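Local coordinates for protein 3-hydroxyacyl-CoA dehydrogenase type-2 (Mycobacterium avium, PDB 3PPI) that probably catalyses the reversible NAD-dependent oxidation of 3-hydroxyacyl-CoA thioesters to 3-oxoacyl-CoA, as a tetrameric member of the short-chain dehydrogenase/reductase family, at residues A31-S36 with R48-D53; P217-M220 with I224-S227. All blocks are in the same frame, centred on the assembly; numbering follows the deposited sequence.

Contact 1 (A31-S36 with R48-D53)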
ATOM      1  N   ALA A  31     -22.767 -15.093 -23.394  1.00 27.43           N
ATOM      2  CA  ALA A  31     -21.772 -14.013 -23.353  1.00 26.58           C
ATOM      3  C   ALA A  31     -20.480 -14.368 -24.091  1.00 26.30           C
ATOM      4  O   ALA A  31     -20.188 -15.543 -24.351  1.00 26.57           O
ATOM      5  CB  ALA A  31     -21.462 -13.642 -21.906  1.00 24.59           C
ATOM      6  N   SER A  32     -19.718 -13.327 -24.418  1.00 25.58           N
ATOM      7  CA  SER A  32     -18.402 -13.474 -25.019  1.00 24.77           C
ATOM      8  C   SER A  32     -17.366 -12.595 -24.320  1.00 23.43           C
ATOM      9  O   SER A  32     -17.708 -11.663 -23.572  1.00 21.68           O
ATOM     10  CB  SER A  32     -18.448 -13.145 -26.508  1.00 25.70           C
ATOM     11  OG  SER A  32     -18.956 -11.842 -26.717  1.00 26.84           O
ATOM     12  N   ALA A  33     -16.102 -12.909 -24.592  1.00 22.70           N
ATOM     13  CA  ALA A  33     -14.961 -12.281 -23.951  1.00 21.74           C
ATOM     14  C   ALA A  33     -13.849 -12.068 -24.974  1.00 22.32           C
ATOM     15  O   ALA A  33     -13.754 -12.804 -25.967  1.00 23.54           O
ATOM     16  CB  ALA A  33     -14.469 -13.151 -22.831  1.00 20.15           C
ATOM     17  N   ILE A  34     -13.025 -11.055 -24.735  1.00 22.29           N
ATOM     18  CA  ILE A  34     -11.796 -10.819 -25.511  1.00 22.49           C
ATOM     19  C   ILE A  34     -10.607 -10.981 -24.568  1.00 21.54           C
ATOM     20  O   ILE A  34     -10.602 -10.421 -23.464  1.00 21.37           O
ATOM     21  CB  ILE A  34     -11.754  -9.384 -26.105  1.00 22.89           C
ATOM     22  CG1 ILE A  34     -12.791  -9.208 -27.211  1.00 24.24           C
ATOM     23  CG2 ILE A  34     -10.358  -9.056 -26.674  1.00 22.77           C
ATOM     24  CD1 ILE A  34     -13.121  -7.746 -27.475  1.00 24.59           C
ATOM     25  N   VAL A  35      -9.598 -11.732 -24.986  1.00 21.13           N
ATOM     26  CA  VAL A  35      -8.363 -11.819 -24.216  1.00 20.12           C
ATOM     27  C   VAL A  35      -7.226 -11.268 -25.042  1.00 20.54           C
ATOM     28  O   VAL A  35      -6.885 -11.848 -26.087  1.00 21.09           O
ATOM     29  CB  VAL A  35      -8.049 -13.271 -23.792  1.00 20.43           C
ATOM     30  CG1 VAL A  35      -6.758 -13.333 -22.993  1.00 17.67           C
ATOM     31  CG2 VAL A  35      -9.215 -13.859 -22.968  1.00 18.81           C
ATOM     32  N   SER A  36      -6.661 -10.135 -24.615  1.00 20.33           N
ATOM     33  CA  SER A  36      -5.466  -9.599 -25.273  1.00 21.08           C
ATOM     34  C   SER A  36      -4.270 -10.448 -24.855  1.00 21.25           C
ATOM     35  O   SER A  36      -4.228 -10.968 -23.751  1.00 21.28           O
ATOM     36  CB  SER A  36      -5.263  -8.089 -25.005  1.00 20.68           C
ATOM     37  OG  SER A  36      -4.706  -7.813 -23.733  1.00 21.47           O
ATOM     38  N   ARG A  48      -8.354 -20.633 -22.833  1.00 22.52           N
ATOM     39  CA  ARG A  48      -8.751 -22.028 -22.650  1.00 23.55           C
ATOM     40  C   ARG A  48      -9.761 -22.158 -21.501  1.00 23.12           C
ATOM     41  O   ARG A  48     -10.759 -22.863 -21.626  1.00 23.72           O
ATOM     42  CB  ARG A  48      -7.523 -22.907 -22.384  1.00 23.59           C
ATOM     43  CG  ARG A  48      -6.626 -23.091 -23.602  1.00 25.60           C
ATOM     44  CD  ARG A  48      -5.488 -24.038 -23.307  1.00 26.29           C
ATOM     45  NE  ARG A  48      -4.570 -24.186 -24.443  1.00 27.66           N
ATOM     46  CZ  ARG A  48      -4.766 -25.006 -25.475  1.00 29.03           C
ATOM     47  NH1 ARG A  48      -5.861 -25.757 -25.547  1.00 29.46           N
ATOM     48  NH2 ARG A  48      -3.866 -25.065 -26.448  1.00 29.78           N
ATOM     49  N   ARG A  49      -9.489 -21.480 -20.392  1.00 22.16           N
ATOM     50  CA  ARG A  49     -10.359 -21.514 -19.213  1.00 21.89           C
ATOM     51  C   ARG A  49     -11.723 -20.896 -19.496  1.00 21.99           C
ATOM     52  O   ARG A  49     -12.752 -21.485 -19.183  1.00 21.43           O
ATOM     53  CB  ARG A  49      -9.707 -20.760 -18.047  1.00 21.40           C
ATOM     54  CG  ARG A  49     -10.569 -20.610 -16.789  1.00 21.46           C
ATOM     55  CD  ARG A  49     -11.035 -21.948 -16.221  1.00 22.73           C
ATOM     56  NE  ARG A  49     -11.865 -21.738 -15.034  1.00 24.00           N
ATOM     57  CZ  ARG A  49     -11.433 -21.696 -13.776  1.00 23.13           C
ATOM     58  NH1 ARG A  49     -10.155 -21.857 -13.468  1.00 23.12           N
ATOM     59  NH2 ARG A  49     -12.304 -21.480 -12.806  1.00 24.11           N
ATOM     60  N   LEU A  50     -11.733 -19.690 -20.053  1.00 22.02           N
ATOM     61  CA  LEU A  50     -13.007 -19.015 -20.300  1.00 22.60           C
ATOM     62  C   LEU A  50     -13.845 -19.774 -21.341  1.00 24.44           C
ATOM     63  O   LEU A  50     -15.058 -19.876 -21.202  1.00 25.03           O
ATOM     64  CB  LEU A  50     -12.785 -17.570 -20.720  1.00 22.61           C
ATOM     65  CG  LEU A  50     -12.155 -16.629 -19.691  1.00 20.81           C
ATOM     66  CD1 LEU A  50     -12.121 -15.183 -20.272  1.00 20.17           C
ATOM     67  CD2 LEU A  50     -12.887 -16.678 -18.353  1.00 20.29           C
ATOM     68  N   HIS A  51     -13.184 -20.332 -22.353  1.00 25.67           N
ATOM     69  CA  HIS A  51     -13.846 -21.148 -23.361  1.00 26.83           C
ATOM     70  C   HIS A  51     -14.468 -22.412 -22.734  1.00 27.69           C
ATOM     71  O   HIS A  51     -15.633 -22.726 -22.987  1.00 28.02           O
ATOM     72  CB  HIS A  51     -12.852 -21.510 -24.474  1.00 27.43           C
ATOM     73  CG  HIS A  51     -13.424 -22.421 -25.513  1.00 28.96           C
ATOM     74  ND1 HIS A  51     -13.316 -23.793 -25.442  1.00 30.50           N
ATOM     75  CD2 HIS A  51     -14.131 -22.158 -26.635  1.00 30.54           C
ATOM     76  CE1 HIS A  51     -13.920 -24.334 -26.484  1.00 31.50           C
ATOM     77  NE2 HIS A  51     -14.420 -23.363 -27.225  1.00 31.51           N
ATOM     78  N   ALA A  52     -13.699 -23.120 -21.906  1.00 27.48           N
ATOM     79  CA  ALA A  52     -14.215 -24.287 -21.182  1.00 28.12           C
ATOM     80  C   ALA A  52     -15.377 -23.934 -20.240  1.00 27.93           C
ATOM     81  O   ALA A  52     -16.261 -24.752 -20.022  1.00 27.02           O
ATOM     82  CB  ALA A  52     -13.108 -24.965 -20.401  1.00 27.63           C
ATOM     83  N   ASP A  53     -15.379 -22.714 -19.699  1.00 27.34           N
ATOM     84  CA  ASP A  53     -16.475 -22.268 -18.822  1.00 27.46           C
ATOM     85  C   ASP A  53     -17.734 -21.809 -19.555  1.00 27.69           C
ATOM     86  O   ASP A  53     -18.700 -21.387 -18.907  1.00 28.15           O
ATOM     87  CB  ASP A  53     -16.011 -21.136 -17.907  1.00 26.59           C
ATOM     88  CG  ASP A  53     -15.075 -21.611 -16.814  1.00 27.99           C
ATOM     89  OD1 ASP A  53     -14.905 -22.839 -16.661  1.00 30.16           O
ATOM     90  OD2 ASP A  53     -14.500 -20.744 -16.113  1.00 28.40           O
TER

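Contact 2 (P217-M220 with I224-S227)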
ATOM      1  N   PRO A 217       0.815 -10.251 -11.358  1.00 14.35           N
ATOM      2  CA  PRO A 217       1.564 -11.488 -11.196  1.00 14.31           C
ATOM      3  C   PRO A 217       2.975 -11.275 -10.667  1.00 14.42           C
ATOM      4  O   PRO A 217       3.568 -10.207 -10.861  1.00 14.21           O
ATOM      5  CB  PRO A 217       1.640 -12.061 -12.614  1.00 15.44           C
ATOM      6  CG  PRO A 217       0.664 -11.298 -13.427  1.00 16.09           C
ATOM      7  CD  PRO A 217       0.510  -9.962 -12.777  1.00 14.18           C
ATOM      8  N   GLY A 218       3.487 -12.290  -9.981  1.00 14.42           N
ATOM      9  CA  GLY A 218       4.894 -12.382  -9.663  1.00 15.14           C
ATOM     10  C   GLY A 218       5.613 -12.940 -10.887  1.00 15.92           C
ATOM     11  O   GLY A 218       5.361 -12.493 -12.001  1.00 17.21           O
ATOM     12  N   THR A 219       6.506 -13.896 -10.680  1.00 16.10           N
ATOM     13  CA  THR A 219       7.265 -14.523 -11.769  1.00 16.99           C
ATOM     14  C   THR A 219       6.506 -15.746 -12.261  1.00 17.14           C
ATOM     15  O   THR A 219       6.315 -16.708 -11.509  1.00 16.52           O
ATOM     16  CB  THR A 219       8.686 -14.912 -11.311  1.00 17.42           C
ATOM     17  OG1 THR A 219       9.258 -13.803 -10.599  1.00 17.88           O
ATOM     18  CG2 THR A 219       9.582 -15.269 -12.520  1.00 18.53           C
ATOM     19  N   MET A 220       6.094 -15.698 -13.530  1.00 17.88           N
ATOM     20  CA  MET A 220       5.202 -16.694 -14.114  1.00 19.20           C
ATOM     21  C   MET A 220       5.897 -17.483 -15.218  1.00 20.77           C
ATOM     22  O   MET A 220       6.776 -16.955 -15.921  1.00 20.38           O
ATOM     23  CB  MET A 220       3.969 -16.004 -14.703  1.00 19.02           C
ATOM     24  CG  MET A 220       3.193 -15.088 -13.764  1.00 17.61           C
ATOM     25  SD  MET A 220       2.695 -15.836 -12.187  1.00 17.91           S
ATOM     26  CE  MET A 220       1.215 -16.735 -12.689  1.00 17.16           C
ATOM     27  N   ILE A 224       8.323 -16.469 -22.869  1.00 35.76           N
ATOM     28  CA  ILE A 224       9.238 -15.334 -22.812  1.00 36.35           C
ATOM     29  C   ILE A 224      10.098 -15.363 -21.547  1.00 36.95           C
ATOM     30  O   ILE A 224      11.301 -15.133 -21.596  1.00 37.04           O
ATOM     31  CB  ILE A 224       8.472 -13.983 -22.862  1.00 36.15           C
ATOM     32  N   MET A 225       9.469 -15.636 -20.411  1.00 37.20           N
ATOM     33  CA  MET A 225      10.191 -15.746 -19.154  1.00 37.92           C
ATOM     34  C   MET A 225      11.214 -16.862 -19.239  1.00 38.87           C
ATOM     35  O   MET A 225      12.368 -16.663 -18.893  1.00 39.28           O
ATOM     36  CB  MET A 225       9.219 -16.002 -17.992  1.00 37.80           C
ATOM     37  CG  MET A 225       9.859 -15.996 -16.614  1.00 38.73           C
ATOM     38  SD  MET A 225      10.620 -14.423 -16.196  1.00 41.72           S
ATOM     39  CE  MET A 225       9.199 -13.341 -16.105  1.00 41.90           C
ATOM     40  N   GLU A 226      10.805 -18.025 -19.737  1.00 39.96           N
ATOM     41  CA  GLU A 226      11.719 -19.170 -19.839  1.00 41.33           C
ATOM     42  C   GLU A 226      12.867 -18.988 -20.837  1.00 41.97           C
ATOM     43  O   GLU A 226      13.827 -19.771 -20.819  1.00 42.63           O
ATOM     44  CB  GLU A 226      10.939 -20.464 -20.131  1.00 42.29           C
ATOM     45  CG  GLU A 226      10.059 -20.885 -18.940  1.00 43.23           C
ATOM     46  CD  GLU A 226       9.446 -22.254 -19.125  1.00 46.25           C
ATOM     47  OE1 GLU A 226       8.783 -22.473 -20.158  1.00 47.69           O
ATOM     48  OE2 GLU A 226       9.627 -23.114 -18.239  1.00 47.89           O
ATOM     49  N   SER A 227      12.802 -17.957 -21.686  1.00 41.69           N
ATOM     50  CA  SER A 227      13.931 -17.640 -22.594  1.00 41.95           C
ATOM     51  C   SER A 227      15.208 -17.206 -21.846  1.00 41.36           C
ATOM     52  O   SER A 227      16.297 -17.198 -22.420  1.00 41.50           O
ATOM     53  CB  SER A 227      13.531 -16.559 -23.618  1.00 41.90           C
ATOM     54  OG  SER A 227      13.362 -15.293 -22.993  1.00 41.17           O
TER

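Contact 1 (A31-S36 with R48-D53)
Leu50 of helix 41-52 reaches across to strand 31-36 and meets Ala33 and Val35 with a single methyl, a purely apolar contact without a hydrogen bond across it. The backbones stay well apart: the nearest CA atoms, of Ala33 and Leu50, are 7.9 Å from each other. Leu50 CB points from the helix toward the strand but stops 5.2 Å from Ala33 CB, and CG is no nearer. With CG placed beside the backbone N (chi1 -65°) and CD1 continuing the chain in an extended line from CA (chi2 -175°), that branch carries the contact. CD1 settles 4.0 Å from Ala33 CB and 4.2 Å from Val35 CG2, whereas CD2 turns off and lies 5.9 Å from Ala33 CB. Ala33 and Val35, two residues apart on the strand, present their side chains on the same face, and Ile34 between them points away. In Val35, with CG1 anti to the backbone N, CG2 is the branch left nearer Leu50. Arg49, on the last turn of the helix, forms a salt bridge to Asp53 just past its end: Arg49 NE lies 3.0 Å from Asp53 OD2, on the syn side of the carboxylate and 25° out of its plane. Arg49 NH1 also pairs with Asp254. Packing of this kind holds the first helix of a Rossmann-type fold against its sheet. Strand 31-36 lies between strands 56-61 and 103-109, and Val57 of the former touches both Leu50 and Val35, extending the same apolar layer within the beta-alpha-beta unit. On the other face of the sheet, Ile34 packs on Val58, Ala60 and Leu104. Beside helix 41-52, helix 64-74 packs through Leu70 and Leu74 on Arg48 and through Leu74 on His51.

Contact 2 (P217-M220 with I224-S227)
Thr219 and Met220 receive the side chain of Met225 just after strand 210-217 has ended. Pro217 and Gly218 bring the chain out of the sheet, Gly218 still being bonded through its backbone to Leu272. At Thr219, CG2 is anti to the backbone N and approaches the far end of Met225, lying 3.9 Å from SD and 4.1 Å from CE; the two side chains run nearly perpendicular. Its other branch, OG1, is hydrogen-bonded to Gln276. Met220 contributes its carbonyl instead of its side chain: Met220 O is 3.3 Å from both Met225 CB and CG, while its thioether leads away from helix 223-226 and packs on Tyr264 of the second subunit. The bends of Met225 at chi2 (61°) and chi3 (66°) turn its sulfur and methyl across the CG2 methyl of Thr219, where Phe236 and Leu246 touch both residues. With no hydrogen bond between the segments, the contact rests on van der Waals packing of a methyl and a flexible thioether plus close C-H approaches to a carbonyl oxygen. Such a contact depends on fit and not on directed bonds; the segment after this strand usually lies on the substrate side in short-chain dehydrogenases.

In the fold
Contact 1 and contact 2 sit in different parts of one parallel Rossmann-type sheet, their centres 22 Å apart and their nearest atoms about 11 Å apart, so neither touches the other. Contact 1 belongs to the inner strand 31-36, which runs into a glycine-rich turn of the kind that binds the dinucleotide in this family; Gly37 and Gly40 there coordinate a magnesium ion in this crystal. The Val35 side chain is about 7 Å from a bound magnesium ion. Contact 2 follows strand 210-217, three strands across the sheet, and its Met220 side chain lies about 11 Å from a magnesium ion. By family resemblance, strand 31-36 probably leads to the dinucleotide and contact 2 probably lies toward the substrate.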